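Local coordinates for chloroplast pentatricopeptide repeat protein 10 (Zea mays, PDB 4M59) that binds specific single-stranded intergenic chloroplast RNA elements and blocks exonucleases there, which stabilises the mRNA, at residues T96-P99 with P100-L104; L128-E131 with L132-G136; D166-A170 with A171-P175. The protein carries 4 engineered substitutions. All coordinates share one frame; numbering follows the deposited sequence.

How the interactions relate
The three interactions follow one another in series from the N terminus. None nests in or crosses another. Each turns the chain within a few residues after one helix and before the next. Interaction 1 is the loop from helix 86-95 to helix 106-117. Interaction 2 rounds off helix 122-132 ahead of helix 141-151. Interaction 3 does the same between helix 158-170 and helix 177-188. Interactions 1 and 2 touch by packing, R103 CB lying 3.5 Å from Q135 NE2. Interactions 2 and 3 are joined by the salt bridge R133-E167. Interactions 1 and 3 do not meet; their centres are about 29 Å apart. They mark every second helix-to-helix connection along this part of the PPR superhelix.

Interaction 1. Residues T96-P99 with P100-L104; sequences TPLP and PGSRL
P99 and S102 are the ends of a tight turn in the loop that joins helix 86-95 to helix 106-117 of this helical-repeat protein. P100 and G101 take the two middle positions. Their backbone angles are those of a type II beta turn. The CA atoms of P99 and S102 are 6.2 Å apart, which fits that assignment. G101 has positive phi (88°), and this second middle position commonly holds glycine in such turns.

One hydrogen bond crosses the turn. S102 OG gives its proton to P99 O at 3.1 Å. The hydroxyl comes in tilted 31° from the carbonyl plane. S102 chi1 is -84°, which sets OG beside its own backbone N and turns it back over the bend to the carbonyl. The serine side chain thus fastens the inner side of the turn.

The remaining contacts are apolar. L98 and L104 lie outside the turn proper and bring the two arms of the loop together. Their methyls meet, L98 CD1 to L104 CD1, at 3.8 Å, and the two side chains lie askew to each other. Both leucines also pack on L73 of helix 70-82, and P97 leans on the same residue. The loop is therefore anchored to an earlier helix through a small leucine cluster. Nearer the bend, L98 CB rests against S102 CB at 4.0 Å. P99 and P100 are joined by a trans peptide, and two successive proline rings limit the freedom of the chain here.

The contact lies at the surface, and its nearest atom is about 10 Å from the bound RNA. The P99 ring also lines the serine hydroxyl: S102 OG is 3.6 Å from P99 CD.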
ATOM      1  N   THR A  96      34.159 -22.730 -10.084  1.00 75.43           N
ATOM      2  CA  THR A  96      34.891 -23.280 -11.217  1.00 76.56           C
ATOM      3  C   THR A  96      34.870 -24.804 -11.222  1.00 77.83           C
ATOM      4  O   THR A  96      35.646 -25.441 -10.500  1.00 78.70           O
ATOM      5  CB  THR A  96      36.355 -22.806 -11.227  1.00 90.23           C
ATOM      6  OG1 THR A  96      36.437 -21.495 -10.652  1.00 89.52           O
ATOM      7  CG2 THR A  96      36.892 -22.766 -12.648  1.00 88.81           C
ATOM      8  N   PRO A  97      33.989 -25.377 -12.032  1.00 66.66           N
ATOM      9  CA  PRO A  97      33.893 -26.836 -12.149  1.00 67.29           C
ATOM     10  C   PRO A  97      34.639 -27.341 -13.378  1.00 65.08           C
ATOM     11  O   PRO A  97      34.391 -28.457 -13.834  1.00 64.75           O
ATOM     12  CB  PRO A  97      32.389 -27.069 -12.316  1.00 61.12           C
ATOM     13  CG  PRO A  97      31.887 -25.817 -12.947  1.00 57.18           C
ATOM     14  CD  PRO A  97      32.723 -24.706 -12.376  1.00 59.04           C
ATOM     15  N   LEU A  98      35.544 -26.523 -13.903  1.00 71.88           N
ATOM     16  CA  LEU A  98      36.310 -26.891 -15.085  1.00 69.40           C
ATOM     17  C   LEU A  98      37.774 -27.143 -14.755  1.00 70.85           C
ATOM     18  O   LEU A  98      38.320 -26.531 -13.829  1.00 72.50           O
ATOM     19  CB  LEU A  98      36.202 -25.800 -16.151  1.00 70.25           C
ATOM     20  CG  LEU A  98      34.834 -25.595 -16.802  1.00 67.30           C
ATOM     21  CD1 LEU A  98      34.795 -24.278 -17.556  1.00 63.65           C
ATOM     22  CD2 LEU A  98      34.507 -26.757 -17.725  1.00 66.67           C
ATOM     23  N   PRO A  99      38.421 -28.024 -15.508  1.00 53.00           N
ATOM     24  CA  PRO A  99      39.854 -28.291 -15.309  1.00 54.17           C
ATOM     25  C   PRO A  99      40.706 -27.137 -15.834  1.00 53.70           C
ATOM     26  O   PRO A  99      40.206 -26.340 -16.630  1.00 52.15           O
ATOM     27  CB  PRO A  99      40.091 -29.547 -16.147  1.00 55.54           C
ATOM     28  CG  PRO A  99      39.058 -29.475 -17.221  1.00 54.21           C
ATOM     29  CD  PRO A  99      37.851 -28.842 -16.590  1.00 51.90           C
ATOM     30  N   PRO A 100      41.963 -27.044 -15.405  1.00 55.36           N
ATOM     31  CA  PRO A 100      42.823 -25.944 -15.864  1.00 55.22           C
ATOM     32  C   PRO A 100      43.015 -25.933 -17.379  1.00 55.89           C
ATOM     33  O   PRO A 100      43.109 -26.998 -17.992  1.00 57.41           O
ATOM     34  CB  PRO A 100      44.157 -26.238 -15.169  1.00 58.26           C
ATOM     35  CG  PRO A 100      44.155 -27.718 -14.976  1.00 59.71           C
ATOM     36  CD  PRO A 100      42.724 -28.095 -14.706  1.00 57.25           C
ATOM     37  N   GLY A 101      43.075 -24.743 -17.980  1.00 74.90           N
ATOM     38  CA  GLY A 101      43.297 -24.626 -19.410  1.00 72.41           C
ATOM     39  C   GLY A 101      42.019 -24.674 -20.222  1.00 70.59           C
ATOM     40  O   GLY A 101      42.050 -24.897 -21.430  1.00 70.31           O
ATOM     41  N   SER A 102      40.890 -24.468 -19.557  1.00 67.10           N
ATOM     42  CA  SER A 102      39.594 -24.538 -20.221  1.00 65.29           C
ATOM     43  C   SER A 102      39.148 -23.181 -20.755  1.00 62.60           C
ATOM     44  O   SER A 102      39.401 -22.145 -20.143  1.00 62.88           O
ATOM     45  CB  SER A 102      38.539 -25.101 -19.274  1.00 64.00           C
ATOM     46  OG  SER A 102      38.564 -26.518 -19.270  1.00 65.66           O
ATOM     47  N   ARG A 103      38.487 -23.199 -21.905  1.00 75.07           N
ATOM     48  CA  ARG A 103      37.955 -21.988 -22.514  1.00 73.12           C
ATOM     49  C   ARG A 103      36.507 -22.224 -22.919  1.00 72.08           C
ATOM     50  O   ARG A 103      36.144 -23.324 -23.331  1.00 73.24           O
ATOM     51  CB  ARG A 103      38.787 -21.588 -23.731  1.00 85.62           C
ATOM     52  N   LEU A 104      35.687 -21.183 -22.826  1.00 68.15           N
ATOM     53  CA  LEU A 104      34.252 -21.309 -23.058  1.00 67.48           C
ATOM     54  C   LEU A 104      33.705 -20.565 -24.282  1.00 66.85           C
ATOM     55  O   LEU A 104      34.282 -19.588 -24.752  1.00 66.17           O
ATOM     56  CB  LEU A 104      33.476 -20.868 -21.812  1.00 86.87           C
ATOM     57  CG  LEU A 104      33.371 -21.874 -20.664  1.00 89.43           C
ATOM     58  CD1 LEU A 104      33.452 -21.161 -19.326  1.00 90.13           C
ATOM     59  CD2 LEU A 104      32.085 -22.677 -20.769  1.00 90.52           C
TER

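Interaction 2. Residues L128-E131 with L132-G136; sequences LFAE and LRRQG
L132 N bonds to L128 O at 2.8 Å and R133 N to F129 O at 3.1 Å, the last i-to-i+4 bonds of the helix, before R134 N reaches back three residues to E131 O at 2.8 Å. That last donor stands above the carbonyl plane, 67° out of it. Q135 N adds a weak bond to the same oxygen, so E131 O takes two amides as the helix runs out.

F129 and R133 share one flank. F129 CE2 lies over one face of the R133 guanidinium, toward its rim, 3.7 Å from NH1. The two planes are 39° apart, and the group is not stacked flat. R133 NH1 makes a salt bridge to E167 of helix 158-170. R134 folds back with a bend at chi3 (44°). Its guanidinium then lies with one face over A130 O and the start of E131. The E131 carboxylate is near but beyond salt-bridge range, OE1 to R134 NH2 being 4.3 Å.

The turn lies in the predicted second PPR repeat and leads from helix 122-132 to helix 141-151. L128 and L132 pack on Y109 of helix 106-117. F129 packs on T143 and V147 of helix 141-151.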
ATOM      1  N   LEU A 128      36.177 -10.182 -16.791  1.00 57.69           N
ATOM      2  CA  LEU A 128      35.883 -11.405 -17.520  1.00 54.00           C
ATOM      3  C   LEU A 128      35.864 -11.131 -19.014  1.00 48.97           C
ATOM      4  O   LEU A 128      36.267 -11.970 -19.817  1.00 47.27           O
ATOM      5  CB  LEU A 128      34.545 -11.991 -17.075  1.00 49.33           C
ATOM      6  CG  LEU A 128      34.137 -13.288 -17.770  1.00 45.86           C
ATOM      7  CD1 LEU A 128      34.975 -14.453 -17.267  1.00 49.49           C
ATOM      8  CD2 LEU A 128      32.654 -13.564 -17.580  1.00 43.10           C
ATOM      9  N   PHE A 129      35.389  -9.948 -19.382  1.00 60.49           N
ATOM     10  CA  PHE A 129      35.386  -9.526 -20.754  1.00 57.09           C
ATOM     11  C   PHE A 129      36.818  -9.452 -21.215  1.00 58.00           C
ATOM     12  O   PHE A 129      37.145  -9.881 -22.306  1.00 57.15           O
ATOM     13  CB  PHE A 129      34.725  -8.160 -20.841  1.00 59.70           C
ATOM     14  CG  PHE A 129      34.441  -7.705 -22.228  1.00 57.41           C
ATOM     15  CD1 PHE A 129      33.710  -8.476 -23.087  1.00 56.31           C
ATOM     16  CD2 PHE A 129      34.887  -6.491 -22.665  1.00 58.05           C
ATOM     17  CE1 PHE A 129      33.459  -8.059 -24.341  1.00 56.31           C
ATOM     18  CE2 PHE A 129      34.628  -6.077 -23.919  1.00 57.65           C
ATOM     19  CZ  PHE A 129      33.918  -6.860 -24.756  1.00 56.96           C
ATOM     20  N   ALA A 130      37.679  -8.892 -20.372  1.00 65.15           N
ATOM     21  CA  ALA A 130      39.093  -8.761 -20.697  1.00 65.73           C
ATOM     22  C   ALA A 130      39.721 -10.123 -20.960  1.00 65.69           C
ATOM     23  O   ALA A 130      40.516 -10.283 -21.883  1.00 65.98           O
ATOM     24  CB  ALA A 130      39.828  -8.042 -19.579  1.00 64.43           C
ATOM     25  N   GLU A 131      39.352 -11.104 -20.146  1.00 78.34           N
ATOM     26  CA  GLU A 131      39.847 -12.464 -20.307  1.00 78.54           C
ATOM     27  C   GLU A 131      39.279 -13.083 -21.576  1.00 76.00           C
ATOM     28  O   GLU A 131      40.000 -13.711 -22.349  1.00 76.66           O
ATOM     29  CB  GLU A 131      39.462 -13.315 -19.096  1.00 80.52           C
ATOM     30  CG  GLU A 131      40.588 -14.183 -18.561  1.00 82.94           C
ATOM     31  CD  GLU A 131      40.180 -14.960 -17.323  1.00 86.33           C
ATOM     32  OE1 GLU A 131      41.076 -15.381 -16.564  1.00 88.58           O
ATOM     33  OE2 GLU A 131      38.965 -15.149 -17.112  1.00 86.48           O
ATOM     34  N   LEU A 132      37.980 -12.901 -21.781  1.00 77.92           N
ATOM     35  CA  LEU A 132      37.298 -13.450 -22.945  1.00 76.65           C
ATOM     36  C   LEU A 132      37.985 -13.041 -24.242  1.00 77.47           C
ATOM     37  O   LEU A 132      38.050 -13.819 -25.191  1.00 78.50           O
ATOM     38  CB  LEU A 132      35.836 -13.002 -22.963  1.00 76.16           C
ATOM     39  CG  LEU A 132      35.132 -12.995 -24.318  1.00 75.56           C
ATOM     40  CD1 LEU A 132      33.625 -12.980 -24.129  1.00 74.30           C
ATOM     41  CD2 LEU A 132      35.577 -11.802 -25.147  1.00 76.14           C
ATOM     42  N   ARG A 133      38.497 -11.814 -24.277  1.00 74.10           N
ATOM     43  CA  ARG A 133      39.157 -11.307 -25.473  1.00 75.78           C
ATOM     44  C   ARG A 133      40.666 -11.434 -25.351  1.00 78.33           C
ATOM     45  O   ARG A 133      41.411 -10.934 -26.192  1.00 80.97           O
ATOM     46  CB  ARG A 133      38.756  -9.857 -25.735  1.00 79.37           C
ATOM     47  CG  ARG A 133      39.454  -8.842 -24.850  1.00 79.73           C
ATOM     48  CD  ARG A 133      38.723  -7.510 -24.862  1.00 78.64           C
ATOM     49  NE  ARG A 133      38.126  -7.226 -26.162  1.00 78.74           N
ATOM     50  CZ  ARG A 133      37.675  -6.033 -26.534  1.00 78.57           C
ATOM     51  NH1 ARG A 133      37.749  -5.007 -25.699  1.00 78.13           N
ATOM     52  NH2 ARG A 133      37.148  -5.868 -27.739  1.00 79.56           N
ATOM     53  N   ARG A 134      41.115 -12.108 -24.299  1.00 76.53           N
ATOM     54  CA  ARG A 134      42.524 -12.371 -24.122  1.00 79.10           C
ATOM     55  C   ARG A 134      42.740 -13.776 -24.573  1.00 80.48           C
ATOM     56  O   ARG A 134      43.856 -14.229 -24.732  1.00 83.42           O
ATOM     57  CB  ARG A 134      42.881 -12.245 -22.661  1.00 80.48           C
ATOM     58  CG  ARG A 134      44.339 -12.221 -22.381  1.00 83.10           C
ATOM     59  CD  ARG A 134      44.576 -11.530 -21.078  1.00 83.30           C
ATOM     60  NE  ARG A 134      43.633 -11.981 -20.064  1.00 82.64           N
ATOM     61  CZ  ARG A 134      43.123 -11.189 -19.134  1.00 82.73           C
ATOM     62  NH1 ARG A 134      43.456  -9.913 -19.095  1.00 83.04           N
ATOM     63  NH2 ARG A 134      42.274 -11.670 -18.255  1.00 84.30           N
ATOM     64  N   GLN A 135      41.637 -14.464 -24.774  1.00 90.67           N
ATOM     65  CA  GLN A 135      41.663 -15.820 -25.262  0.74 91.97           C
ATOM     66  C   GLN A 135      41.342 -15.819 -26.723  0.76 93.62           C
ATOM     67  O   GLN A 135      41.009 -16.851 -27.286  1.00 94.52           O
ATOM     68  CB  GLN A 135      40.627 -16.656 -24.539  1.00 96.13           C
ATOM     69  CG  GLN A 135      40.950 -16.863 -23.099  1.00 96.00           C
ATOM     70  CD  GLN A 135      40.062 -17.882 -22.479  1.00 95.49           C
ATOM     71  OE1 GLN A 135      40.358 -18.410 -21.421  1.00 96.73           O
ATOM     72  NE2 GLN A 135      38.962 -18.171 -23.135  1.00 94.14           N
ATOM     73  N   GLY A 136      41.420 -14.653 -27.332  1.00 72.71           N
ATOM     74  CA  GLY A 136      41.133 -14.532 -28.739  1.00 74.75           C
ATOM     75  C   GLY A 136      39.727 -14.920 -29.116  1.00 73.00           C
ATOM     76  O   GLY A 136      39.466 -15.308 -30.240  1.00 75.20           O
TER

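Interaction 3. Residues D166-A170 with A171-P175; sequences DEMRA and AGVEP
The R169 guanidinium has P175 CG over one face, 3.7 Å above its plane and off toward the rim. NH2 is the guanidinium atom closest to that carbon. The arginine chain bends at chi3 (-109°) and crosses the proline ring at about a right angle. Its aliphatic part takes part too, with R169 CG 3.9 Å from P175 CD. R206 brings a like charge close to NH2.

The backbone is consistent with a Schellman motif at the C-terminal end of helix 158-170. V173 N bonds to M168 O at 2.8 Å, the six-to-one bond of the motif, and A171 N adds a weak bond to the same oxygen. Both bonds are less sure than their lengths suggest, because M168 O sits too close to V173 in the model. G172 N makes the inner bond to R169 O, weak at 3.4 Å. G172 has the positive phi (72°) that this position needs. R169 CA also makes a CA-H...O contact with V173 O, 3.4 Å long.

M168 supplies the apolar side. Its CB and V173 CB are 4.3 Å apart, the hydrophobic pair that usually accompanies this motif. M168 chi1 (81°) puts CG between the backbone N and the carbonyl carbon, and the chain then runs on until CE meets P175 CG at 4.3 Å. M168 and V173 also pack on Y144 of helix 141-151.

The backbone bonds turn the chain, while M168 and the R169 guanidinium both pack against P175 beyond the turn. No salt bridge joins the two segments, so charge pairing probably contributes little to this turn.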
ATOM      1  N   ASP A 166      33.847   2.113 -31.092  0.85 92.45           N
ATOM      2  CA  ASP A 166      34.811   2.020 -32.170  0.85 95.54           C
ATOM      3  C   ASP A 166      35.258   0.589 -32.425  0.85 96.10           C
ATOM      4  O   ASP A 166      35.144   0.098 -33.536  0.85 98.38           O
ATOM      5  CB  ASP A 166      36.025   2.896 -31.890  0.85104.00           C
ATOM      6  CG  ASP A 166      35.722   4.365 -32.032  0.85104.75           C
ATOM      7  OD1 ASP A 166      34.639   4.702 -32.537  0.85104.46           O
ATOM      8  OD2 ASP A 166      36.567   5.184 -31.641  0.85105.93           O
ATOM      9  N   GLU A 167      35.756  -0.072 -31.388  1.00 98.15           N
ATOM     10  CA  GLU A 167      36.217  -1.452 -31.506  1.00 98.63           C
ATOM     11  C   GLU A 167      35.174  -2.342 -32.168  1.00 98.34           C
ATOM     12  O   GLU A 167      35.444  -2.982 -33.182  1.00101.03           O
ATOM     13  CB  GLU A 167      36.586  -2.015 -30.134  1.00104.86           C
ATOM     14  CG  GLU A 167      37.440  -1.091 -29.285  1.00105.01           C
ATOM     15  CD  GLU A 167      37.759  -1.690 -27.930  1.00103.07           C
ATOM     16  OE1 GLU A 167      37.570  -2.911 -27.759  1.00102.05           O
ATOM     17  OE2 GLU A 167      38.199  -0.939 -27.034  1.00102.85           O
ATOM     18  N   MET A 168      33.980  -2.390 -31.582  1.00 82.11           N
ATOM     19  CA  MET A 168      32.916  -3.247 -32.094  1.00 81.95           C
ATOM     20  C   MET A 168      32.581  -2.923 -33.546  1.00 85.09           C
ATOM     21  O   MET A 168      32.293  -3.820 -34.338  1.00 86.82           O
ATOM     22  CB  MET A 168      31.669  -3.150 -31.213  1.00 73.33           C
ATOM     23  CG  MET A 168      30.793  -1.940 -31.484  1.00 74.57           C
ATOM     24  SD  MET A 168      29.337  -1.909 -30.423  1.00 73.83           S
ATOM     25  CE  MET A 168      28.302  -3.125 -31.230  1.00 76.08           C
ATOM     26  N   ARG A 169      32.625  -1.643 -33.888  1.00 79.64           N
ATOM     27  CA  ARG A 169      32.379  -1.210 -35.256  1.00 83.10           C
ATOM     28  C   ARG A 169      33.598  -1.500 -36.123  1.00 86.90           C
ATOM     29  O   ARG A 169      33.501  -1.577 -37.348  1.00 90.52           O
ATOM     30  CB  ARG A 169      32.044   0.280 -35.299  1.00 83.75           C
ATOM     31  CG  ARG A 169      30.558   0.583 -35.196  1.00 83.13           C
ATOM     32  CD  ARG A 169      30.227   1.937 -35.795  1.00 85.07           C
ATOM     33  NE  ARG A 169      29.878   2.917 -34.773  1.00 84.02           N
ATOM     34  CZ  ARG A 169      28.673   3.460 -34.639  1.00 84.93           C
ATOM     35  NH1 ARG A 169      28.445   4.344 -33.678  1.00 84.41           N
ATOM     36  NH2 ARG A 169      27.692   3.116 -35.462  1.00 86.80           N
ATOM     37  N   ALA A 170      34.748  -1.661 -35.476  1.00 85.94           N
ATOM     38  CA  ALA A 170      35.988  -1.963 -36.172  1.00 89.74           C
ATOM     39  C   ALA A 170      36.159  -3.462 -36.374  1.00 90.47           C
ATOM     40  O   ALA A 170      37.062  -3.898 -37.087  1.00 94.16           O
ATOM     41  CB  ALA A 170      37.172  -1.390 -35.414  1.00 94.94           C
ATOM     42  N   ALA A 171      35.291  -4.247 -35.745  1.00 83.85           N
ATOM     43  CA  ALA A 171      35.330  -5.686 -35.889  1.00 84.41           C
ATOM     44  C   ALA A 171      34.182  -6.044 -36.779  1.00 85.71           C
ATOM     45  O   ALA A 171      33.764  -7.192 -36.860  1.00 85.71           O
ATOM     46  CB  ALA A 171      35.192  -6.354 -34.566  1.00 75.99           C
ATOM     47  N   GLY A 172      33.668  -5.021 -37.443  1.00106.91           N
ATOM     48  CA  GLY A 172      32.626  -5.191 -38.423  1.00109.06           C
ATOM     49  C   GLY A 172      31.324  -5.534 -37.759  1.00105.66           C
ATOM     50  O   GLY A 172      30.454  -6.156 -38.364  1.00107.18           O
ATOM     51  N   VAL A 173      31.196  -5.147 -36.495  1.00 94.58           N
ATOM     52  CA  VAL A 173      29.983  -5.409 -35.730  1.00 91.74           C
ATOM     53  C   VAL A 173      29.132  -4.149 -35.674  1.00 91.85           C
ATOM     54  O   VAL A 173      29.568  -3.120 -35.160  1.00 90.68           O
ATOM     55  CB  VAL A 173      30.305  -5.866 -34.295  1.00 86.31           C
ATOM     56  CG1 VAL A 173      29.120  -6.612 -33.697  1.00 85.73           C
ATOM     57  CG2 VAL A 173      31.551  -6.739 -34.284  1.00 86.65           C
ATOM     58  N   GLU A 174      27.918  -4.231 -36.208  1.00110.38           N
ATOM     59  CA  GLU A 174      27.053  -3.069 -36.285  1.00111.62           C
ATOM     60  C   GLU A 174      26.066  -3.004 -35.132  1.00111.45           C
ATOM     61  O   GLU A 174      25.364  -3.970 -34.831  1.00112.78           O
ATOM     62  CB  GLU A 174      26.304  -3.051 -37.618  1.00123.48           C
ATOM     63  CG  GLU A 174      26.659  -1.878 -38.514  1.00125.01           C
ATOM     64  CD  GLU A 174      27.282  -2.312 -39.824  0.79127.96           C
ATOM     65  OE1 GLU A 174      28.488  -2.056 -40.027  1.00129.16           O
ATOM     66  OE2 GLU A 174      26.567  -2.914 -40.655  1.00130.86           O
ATOM     67  N   PRO A 175      26.026  -1.842 -34.495  1.00 71.79           N
ATOM     68  CA  PRO A 175      25.114  -1.565 -33.394  1.00 73.50           C
ATOM     69  C   PRO A 175      23.681  -1.772 -33.804  1.00 77.31           C
ATOM     70  O   PRO A 175      23.375  -1.794 -34.982  1.00 78.59           O
ATOM     71  CB  PRO A 175      25.362  -0.089 -33.118  1.00 76.34           C
ATOM     72  CG  PRO A 175      26.732   0.125 -33.524  1.00 73.34           C
ATOM     73  CD  PRO A 175      26.932  -0.714 -34.731  1.00 73.38           C
TER